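Side-chain contacts in iron Super-Oxide Dismutase (Plasmodium knowlesi, PDB 2AWP), which probably converts superoxide radicals into hydrogen peroxide and oxygen, using an iron ion as cofactor: residues I3-L8 / F26-H31; H74-D79 / W185-E190; N105-E110 / A178-V183. All coordinates share one frame; numbering follows the deposited sequence.

Contact 1: I3-L8 / F26-H31; sequences IILPKL and FHYNKH
Tyr-28 reaches from helix 21-43 into the loop 3-8, and nearly all of this contact is strung along its side chain. Starting at CB, the chain leaves the helix with CG anti to the backbone N (chi1 179°), which aims the ring straight at the loop. Leu-8 covers one face of the ring, its CG over the ring centre in a CH-pi contact, 3.8 Å from the centroid, and its CD2 3.6 Å from Tyr-28 CD1. Farther out, Leu-5 comes from the opposite direction and meets the ring obliquely, its CD2 3.4 Å from Tyr-28 CZ. At the tip, the hydroxyl donates to the main chain: Tyr-28 OH to Pro-6 O is 2.8 Å. Pro-6 O lies at the ring edge, in its plane, but seen from Pro-6 the hydroxyl stands 42° above the carbonyl plane, not on a lone pair. A water accepts from Leu-8 N at 3.1 Å and gives Tyr-28 OH a weak bond, adding a second, looser link to the loop. Trp-78 of helix 62-79 meets the same tyrosine ring edge-to-face. The contact thus lays the N-terminal loop on the first long helix of the iron/manganese superoxide dismutase alpha-hairpin domain; Tyr-28 directly follows His-27, a probable iron ligand.

Contact 2: H74-D79 / W185-E190; sequences HSFYWD and WNFANE
Phe-187 overlaps Asp-79 with one face of its ring, the CB of Asp-79 standing over the ring centre in a CH-pi contact, 3.6 Å from the centroid. This joins the two parts of the iron/manganese superoxide dismutase fold: helix 62-79 belongs to the alpha-hairpin domain, helix 185-196 to the C-terminal domain. The phenylalanine spans the gap because its CG is anti to the backbone N (chi1 -167°), sending the ring off its helix toward the last turn of the other. There its far edge meets Phe-76. The two rings form an edge-to-face pair, centroids 5.0 Å apart and planes at 63°, with Phe-187 offering the edge and Phe-76 the face. Phe-187 CE2 does the touching, above the Phe-76 ring but displaced toward its rim, 3.5 Å from Phe-76 CE1. Phe-76 is buried: its ring also stacks with Trp-72 and packs on Pro-153 and Thr-156 of strand 151-158. Asp-79 plays two roles. Its CB serves as an apolar lid on Phe-187, whereas its carboxylate, turned 81° from the ring plane, looks elsewhere: OD2 forms a salt bridge with Lys-9, which probably favours the charged form. On the other side of the contact, Asn-184, just ahead of the helix, accepts at its OD1 from Phe-187 N. The main chain of Asp-79 also presses on the aromatic side chain near its root, and the tightest approach is made by its carbonyl oxygen, with Asp-79 O 3.2 Å from Phe-187 CB.

Contact 3: N105-E110 / A178-V183; sequences NNFKNE and AWWNLV
Lys-108 and Trp-180 make the CH-pi contact. The lysine chain, extended beyond CG, slides across the indole in the opposite direction to the tryptophan side chain. Its CG stands over the six-membered ring, 3.8 Å from that centroid, and CE reaches the five-membered ring, 3.8 Å from Trp-180 CG. The indole is thus sandwiched, with Lys-108 CG over the centre of one face and Trp-179 CZ3 toward the rim of the other. The aromatic contact is with Phe-107. CE2 of Phe-107 lies in the plane of the indole, at its edge, 3.7 Å from Trp-180 CH2; the planes are 86° apart, in a pair that is neither a stack nor edge-to-face. Phe-107 itself goes on to Phe-101, Ile-97 and Ile-136. Polar links gather on Ser-112, whose OG bonds to both Trp-180 NE1 and Lys-108 O and so satisfies the indole N-H from the same helix that supplies the lysine. Within 178-183, Asn-181 ND2 donates to Ala-178 O at 3.0 Å. Lysine thus contributes to this contact as a hydrocarbon, through methylene groups laid on an aromatic face, while serine, one turn on, deals with the single polar atom of the indole.

How the contacts relate
Contact 1 closes first along the chain, within the alpha-hairpin domain. Residues 74-79 then open contact 2, both halves of contact 3 follow, and 185-190 closes contact 2 from the helix after 172-179. Contact 2 therefore spans the two domains and contact 3 stays in the C-terminal one. The centre of contact 2 is about 15 Å from that of contact 1 and 14 Å from that of contact 3, themselves about 25 Å apart. Contacts 1 and 2 touch at Leu-8 on Trp-78 and at His-27 beside His-74; contacts 2 and 3 through Trp-185 against Phe-107 and Tyr-77 against Trp-179. Asp-158 and His-162 of the C-terminal domain probably join those histidines, assembling the iron site between the domains.

Contact 1: I3-L8 / F26-H31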
# COMPACT_ATOMS: atom_id res chain seq x y z
N ILE A 3 21.34 6.15 -12.98
CA ILE A 3 20.34 6.96 -12.23
C ILE A 3 20.87 7.28 -10.82
O ILE A 3 21.27 6.38 -10.07
CB ILE A 3 18.92 6.29 -12.16
CG1 ILE A 3 18.42 5.83 -13.54
CG2 ILE A 3 17.87 7.22 -11.47
CD1 ILE A 3 18.06 6.94 -14.50
N ILE A 4 20.88 8.56 -10.49
CA ILE A 4 21.35 9.02 -9.18
C ILE A 4 20.20 9.56 -8.35
O ILE A 4 19.39 10.35 -8.85
CB ILE A 4 22.44 10.13 -9.30
CG1 ILE A 4 23.68 9.57 -10.04
CG2 ILE A 4 22.83 10.69 -7.92
CD1 ILE A 4 24.68 10.65 -10.57
N LEU A 5 20.13 9.15 -7.08
CA LEU A 5 19.18 9.71 -6.10
C LEU A 5 19.40 11.23 -5.88
O LEU A 5 20.43 11.64 -5.35
CB LEU A 5 19.29 8.96 -4.75
CG LEU A 5 18.30 9.39 -3.65
CD1 LEU A 5 16.84 9.07 -4.06
CD2 LEU A 5 18.64 8.77 -2.25
N PRO A 6 18.43 12.07 -6.28
CA PRO A 6 18.62 13.49 -6.01
C PRO A 6 18.58 13.78 -4.54
O PRO A 6 17.80 13.17 -3.80
CB PRO A 6 17.43 14.15 -6.73
CG PRO A 6 17.05 13.18 -7.77
CD PRO A 6 17.21 11.83 -7.08
N LYS A 7 19.43 14.71 -4.12
CA LYS A 7 19.44 15.17 -2.73
C LYS A 7 18.13 15.83 -2.32
O LYS A 7 17.46 16.50 -3.13
CB LYS A 7 20.60 16.16 -2.52
CG LYS A 7 21.99 15.54 -2.57
CD LYS A 7 22.20 14.66 -1.35
CE LYS A 7 23.64 14.19 -1.20
NZ LYS A 7 23.97 13.89 0.23
N LEU A 8 17.78 15.64 -1.06
CA LEU A 8 16.82 16.51 -0.37
C LEU A 8 17.35 17.94 -0.31
O LEU A 8 18.56 18.16 -0.14
CB LEU A 8 16.57 16.03 1.06
CG LEU A 8 15.97 14.64 1.35
CD1 LEU A 8 15.87 14.44 2.83
CD2 LEU A 8 14.58 14.42 0.72
N PHE A 26 13.91 6.54 7.00
CA PHE A 26 13.42 5.34 6.28
C PHE A 26 12.90 5.64 4.86
O PHE A 26 13.24 4.95 3.89
CB PHE A 26 12.37 4.58 7.13
CG PHE A 26 12.94 3.84 8.31
CD1 PHE A 26 13.48 2.58 8.15
CD2 PHE A 26 12.99 4.44 9.57
CE1 PHE A 26 14.05 1.89 9.25
CE2 PHE A 26 13.57 3.77 10.69
CZ PHE A 26 14.10 2.48 10.52
N HIS A 27 12.11 6.70 4.74
CA HIS A 27 11.40 7.01 3.51
C HIS A 27 12.40 7.41 2.43
O HIS A 27 12.37 6.85 1.32
CB HIS A 27 10.40 8.12 3.80
CG HIS A 27 9.26 8.19 2.83
ND1 HIS A 27 8.17 9.02 3.04
CD2 HIS A 27 9.01 7.55 1.66
CE1 HIS A 27 7.33 8.90 2.03
NE2 HIS A 27 7.82 8.03 1.18
N TYR A 28 13.33 8.30 2.77
CA TYR A 28 14.35 8.75 1.80
C TYR A 28 15.54 7.78 1.65
O TYR A 28 15.87 7.37 0.55
CB TYR A 28 14.83 10.17 2.13
CG TYR A 28 15.89 10.68 1.18
CD1 TYR A 28 15.57 11.04 -0.13
CD2 TYR A 28 17.24 10.78 1.59
CE1 TYR A 28 16.55 11.54 -1.03
CE2 TYR A 28 18.23 11.26 0.70
CZ TYR A 28 17.88 11.64 -0.60
OH TYR A 28 18.85 12.11 -1.48
N ASN A 29 16.18 7.43 2.76
CA ASN A 29 17.41 6.62 2.71
C ASN A 29 17.17 5.13 2.50
O ASN A 29 18.05 4.42 2.02
CB ASN A 29 18.28 6.86 3.97
CG ASN A 29 18.94 8.25 3.98
OD1 ASN A 29 19.52 8.72 2.99
ND2 ASN A 29 18.85 8.91 5.14
N LYS A 30 15.97 4.64 2.83
CA LYS A 30 15.64 3.24 2.57
C LYS A 30 14.72 3.02 1.34
O LYS A 30 15.15 2.45 0.34
CB LYS A 30 15.09 2.57 3.84
CG LYS A 30 15.98 2.71 5.07
CD LYS A 30 17.39 2.09 4.86
CE LYS A 30 18.41 2.82 5.77
NZ LYS A 30 19.76 2.18 5.79
N HIS A 31 13.47 3.49 1.41
CA HIS A 31 12.53 3.36 0.29
C HIS A 31 13.02 4.03 -1.00
O HIS A 31 13.20 3.35 -2.02
CB HIS A 31 11.10 3.85 0.69
CG HIS A 31 10.45 2.98 1.73
ND1 HIS A 31 9.88 1.76 1.44
CD2 HIS A 31 10.30 3.16 3.07
CE1 HIS A 31 9.36 1.24 2.54
NE2 HIS A 31 9.59 2.07 3.54
O HOH W 1 19.93 14.49 0.84

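Contact 2: H74-D79 / W185-E190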
# COMPACT_ATOMS: atom_id res chain seq x y z
N HIS A 74 8.80 10.36 -5.74
CA HIS A 74 9.35 10.72 -4.42
C HIS A 74 10.14 12.00 -4.46
O HIS A 74 10.06 12.82 -3.56
CB HIS A 74 10.21 9.57 -3.85
CG HIS A 74 9.39 8.48 -3.28
ND1 HIS A 74 8.84 7.48 -4.06
CD2 HIS A 74 8.95 8.27 -2.02
CE1 HIS A 74 8.12 6.68 -3.29
NE2 HIS A 74 8.18 7.14 -2.05
N SER A 75 10.92 12.19 -5.51
CA SER A 75 11.64 13.44 -5.66
C SER A 75 10.70 14.65 -5.73
O SER A 75 10.95 15.68 -5.10
CB SER A 75 12.57 13.38 -6.85
OG SER A 75 13.68 12.57 -6.50
N PHE A 76 9.61 14.49 -6.47
CA PHE A 76 8.54 15.49 -6.57
C PHE A 76 7.86 15.71 -5.21
O PHE A 76 7.50 16.83 -4.87
CB PHE A 76 7.53 15.06 -7.65
CG PHE A 76 6.71 16.21 -8.22
CD1 PHE A 76 7.24 17.05 -9.19
CD2 PHE A 76 5.41 16.45 -7.78
CE1 PHE A 76 6.50 18.10 -9.73
CE2 PHE A 76 4.66 17.49 -8.31
CZ PHE A 76 5.21 18.33 -9.29
N TYR A 77 7.68 14.64 -4.44
CA TYR A 77 7.16 14.69 -3.09
C TYR A 77 8.06 15.49 -2.12
O TYR A 77 7.58 16.38 -1.42
CB TYR A 77 6.94 13.26 -2.59
CG TYR A 77 6.53 13.09 -1.14
CD1 TYR A 77 5.29 13.56 -0.67
CD2 TYR A 77 7.37 12.41 -0.24
CE1 TYR A 77 4.91 13.38 0.66
CE2 TYR A 77 6.99 12.22 1.10
CZ TYR A 77 5.75 12.69 1.54
OH TYR A 77 5.35 12.50 2.86
N TRP A 78 9.35 15.19 -2.12
CA TRP A 78 10.30 15.90 -1.25
C TRP A 78 10.35 17.40 -1.59
O TRP A 78 10.33 18.23 -0.68
CB TRP A 78 11.71 15.27 -1.34
CG TRP A 78 11.74 13.82 -0.89
CD1 TRP A 78 12.22 12.75 -1.57
CD2 TRP A 78 11.21 13.29 0.34
NE1 TRP A 78 12.03 11.59 -0.86
CE2 TRP A 78 11.41 11.90 0.32
CE3 TRP A 78 10.58 13.88 1.45
CZ2 TRP A 78 11.00 11.07 1.38
CZ3 TRP A 78 10.19 13.06 2.51
CH2 TRP A 78 10.39 11.67 2.46
N ASP A 79 10.43 17.70 -2.89
CA ASP A 79 10.44 19.08 -3.41
C ASP A 79 9.13 19.84 -3.20
O ASP A 79 9.13 21.09 -3.15
CB ASP A 79 10.86 19.09 -4.89
CG ASP A 79 12.25 18.55 -5.09
OD1 ASP A 79 12.92 18.22 -4.08
OD2 ASP A 79 12.66 18.43 -6.27
N TRP A 185 4.93 26.17 -1.63
CA TRP A 185 4.30 26.97 -2.70
C TRP A 185 5.31 27.50 -3.69
O TRP A 185 4.97 27.72 -4.85
CB TRP A 185 3.49 28.11 -2.09
CG TRP A 185 2.44 27.62 -1.14
CD1 TRP A 185 2.37 27.83 0.23
CD2 TRP A 185 1.31 26.81 -1.47
NE1 TRP A 185 1.25 27.22 0.76
CE2 TRP A 185 0.58 26.59 -0.26
CE3 TRP A 185 0.83 26.25 -2.67
CZ2 TRP A 185 -0.60 25.83 -0.23
CZ3 TRP A 185 -0.35 25.50 -2.64
CH2 TRP A 185 -1.06 25.31 -1.42
N ASN A 186 6.56 27.69 -3.26
CA ASN A 186 7.60 28.08 -4.21
C ASN A 186 7.77 27.00 -5.28
O ASN A 186 7.88 27.32 -6.47
CB ASN A 186 8.94 28.41 -3.52
CG ASN A 186 8.79 29.46 -2.45
OD1 ASN A 186 8.16 30.49 -2.68
ND2 ASN A 186 9.33 29.19 -1.26
N PHE A 187 7.81 25.73 -4.86
CA PHE A 187 7.83 24.62 -5.83
C PHE A 187 6.61 24.62 -6.75
O PHE A 187 6.75 24.47 -7.97
CB PHE A 187 7.96 23.25 -5.14
CG PHE A 187 8.31 22.11 -6.09
CD1 PHE A 187 9.46 22.18 -6.90
CD2 PHE A 187 7.52 20.94 -6.14
CE1 PHE A 187 9.82 21.12 -7.76
CE2 PHE A 187 7.83 19.89 -7.01
CZ PHE A 187 9.00 19.98 -7.84
N ALA A 188 5.41 24.78 -6.17
CA ALA A 188 4.18 24.81 -6.97
C ALA A 188 4.26 25.91 -8.07
O ALA A 188 3.83 25.70 -9.20
CB ALA A 188 2.99 25.10 -6.07
N ASN A 189 4.81 27.06 -7.69
CA ASN A 189 4.94 28.23 -8.58
C ASN A 189 5.88 27.94 -9.73
O ASN A 189 5.60 28.28 -10.87
CB ASN A 189 5.42 29.44 -7.79
CG ASN A 189 4.28 30.19 -7.16
OD1 ASN A 189 3.17 30.15 -7.67
ND2 ASN A 189 4.54 30.87 -6.07
N GLU A 190 6.97 27.26 -9.41
CA GLU A 190 7.91 26.86 -10.42
C GLU A 190 7.26 25.91 -11.43
O GLU A 190 7.46 26.05 -12.65
CB GLU A 190 9.11 26.23 -9.75
CG GLU A 190 10.06 25.60 -10.72
CD GLU A 190 11.23 24.93 -10.02
OE1 GLU A 190 11.32 25.00 -8.77
OE2 GLU A 190 12.05 24.31 -10.73

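Contact 3: N105-E110 / A178-V183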
# COMPACT_ATOMS: atom_id res chain seq x y z
N ASN A 105 -9.08 27.50 1.07
CA ASN A 105 -9.79 26.55 1.95
C ASN A 105 -10.59 25.49 1.21
O ASN A 105 -10.64 24.32 1.64
CB ASN A 105 -10.67 27.24 3.00
CG ASN A 105 -9.88 27.71 4.23
OD1 ASN A 105 -10.32 28.61 4.95
ND2 ASN A 105 -8.68 27.12 4.46
N ASN A 106 -11.24 25.88 0.12
CA ASN A 106 -11.94 24.90 -0.71
C ASN A 106 -10.95 23.87 -1.24
O ASN A 106 -11.19 22.67 -1.14
CB ASN A 106 -12.73 25.56 -1.85
CG ASN A 106 -13.93 26.38 -1.35
OD1 ASN A 106 -14.32 26.29 -0.17
ND2 ASN A 106 -14.50 27.21 -2.22
N PHE A 107 -9.83 24.34 -1.80
CA PHE A 107 -8.83 23.42 -2.33
C PHE A 107 -8.33 22.45 -1.23
O PHE A 107 -8.26 21.22 -1.44
CB PHE A 107 -7.67 24.17 -3.00
CG PHE A 107 -6.44 23.34 -3.15
CD1 PHE A 107 -6.42 22.26 -4.03
CD2 PHE A 107 -5.31 23.61 -2.38
CE1 PHE A 107 -5.27 21.45 -4.12
CE2 PHE A 107 -4.15 22.83 -2.49
CZ PHE A 107 -4.13 21.76 -3.37
N LYS A 108 -8.01 23.02 -0.06
CA LYS A 108 -7.46 22.28 1.08
C LYS A 108 -8.42 21.17 1.52
O LYS A 108 -8.00 20.02 1.78
CB LYS A 108 -7.22 23.26 2.24
CG LYS A 108 -6.61 22.62 3.48
CD LYS A 108 -5.98 23.70 4.35
CE LYS A 108 -5.66 23.15 5.72
NZ LYS A 108 -5.20 24.25 6.59
N ASN A 109 -9.71 21.52 1.59
CA ASN A 109 -10.76 20.57 1.92
C ASN A 109 -10.90 19.41 0.96
O ASN A 109 -10.95 18.26 1.40
CB ASN A 109 -12.10 21.27 2.15
CG ASN A 109 -12.12 22.06 3.46
OD1 ASN A 109 -11.29 21.83 4.34
ND2 ASN A 109 -13.05 23.00 3.58
N GLU A 110 -10.97 19.70 -0.35
CA GLU A 110 -11.08 18.65 -1.35
C GLU A 110 -9.80 17.80 -1.40
O GLU A 110 -9.90 16.60 -1.46
CB GLU A 110 -11.38 19.22 -2.73
CG GLU A 110 -12.53 20.22 -2.72
CD GLU A 110 -12.73 20.92 -4.07
OE1 GLU A 110 -12.31 20.35 -5.14
OE2 GLU A 110 -13.29 22.05 -4.03
N ALA A 178 -1.09 17.56 9.19
CA ALA A 178 0.26 18.03 9.47
C ALA A 178 1.04 18.47 8.20
O ALA A 178 1.89 19.39 8.23
CB ALA A 178 1.03 16.94 10.24
N TRP A 179 0.74 17.80 7.10
CA TRP A 179 1.39 18.02 5.81
C TRP A 179 1.15 19.45 5.28
O TRP A 179 2.03 20.01 4.62
CB TRP A 179 0.88 16.99 4.81
CG TRP A 179 1.50 17.12 3.44
CD1 TRP A 179 2.69 16.59 3.03
CD2 TRP A 179 0.95 17.82 2.32
NE1 TRP A 179 2.92 16.91 1.71
CE2 TRP A 179 1.86 17.66 1.25
CE3 TRP A 179 -0.23 18.56 2.11
CZ2 TRP A 179 1.64 18.22 -0.02
CZ3 TRP A 179 -0.45 19.11 0.85
CH2 TRP A 179 0.50 18.95 -0.19
N TRP A 180 -0.03 20.03 5.59
CA TRP A 180 -0.34 21.43 5.26
C TRP A 180 0.68 22.43 5.83
O TRP A 180 0.90 23.50 5.26
CB TRP A 180 -1.81 21.77 5.61
CG TRP A 180 -2.77 20.96 4.72
CD1 TRP A 180 -3.50 19.87 5.09
CD2 TRP A 180 -3.01 21.15 3.31
NE1 TRP A 180 -4.19 19.37 4.01
CE2 TRP A 180 -3.93 20.14 2.91
CE3 TRP A 180 -2.54 22.06 2.35
CZ2 TRP A 180 -4.41 20.02 1.58
CZ3 TRP A 180 -3.03 21.97 1.02
CH2 TRP A 180 -3.95 20.95 0.65
N ASN A 181 1.38 22.04 6.91
CA ASN A 181 2.46 22.88 7.47
C ASN A 181 3.75 22.86 6.65
O ASN A 181 4.66 23.64 6.92
CB ASN A 181 2.78 22.43 8.89
CG ASN A 181 1.59 22.56 9.82
OD1 ASN A 181 1.15 23.67 10.10
ND2 ASN A 181 1.08 21.44 10.31
N LEU A 182 3.83 21.96 5.68
CA LEU A 182 5.07 21.69 4.93
C LEU A 182 5.01 22.03 3.44
O LEU A 182 6.06 22.21 2.81
CB LEU A 182 5.42 20.20 5.07
CG LEU A 182 5.61 19.61 6.47
CD1 LEU A 182 5.83 18.09 6.34
CD2 LEU A 182 6.78 20.29 7.23
N VAL A 183 3.79 22.15 2.91
CA VAL A 183 3.53 22.45 1.49
C VAL A 183 4.38 23.59 0.97
O VAL A 183 4.34 24.70 1.49
CB VAL A 183 2.04 22.84 1.20
CG1 VAL A 183 1.84 23.04 -0.32
CG2 VAL A 183 1.12 21.81 1.69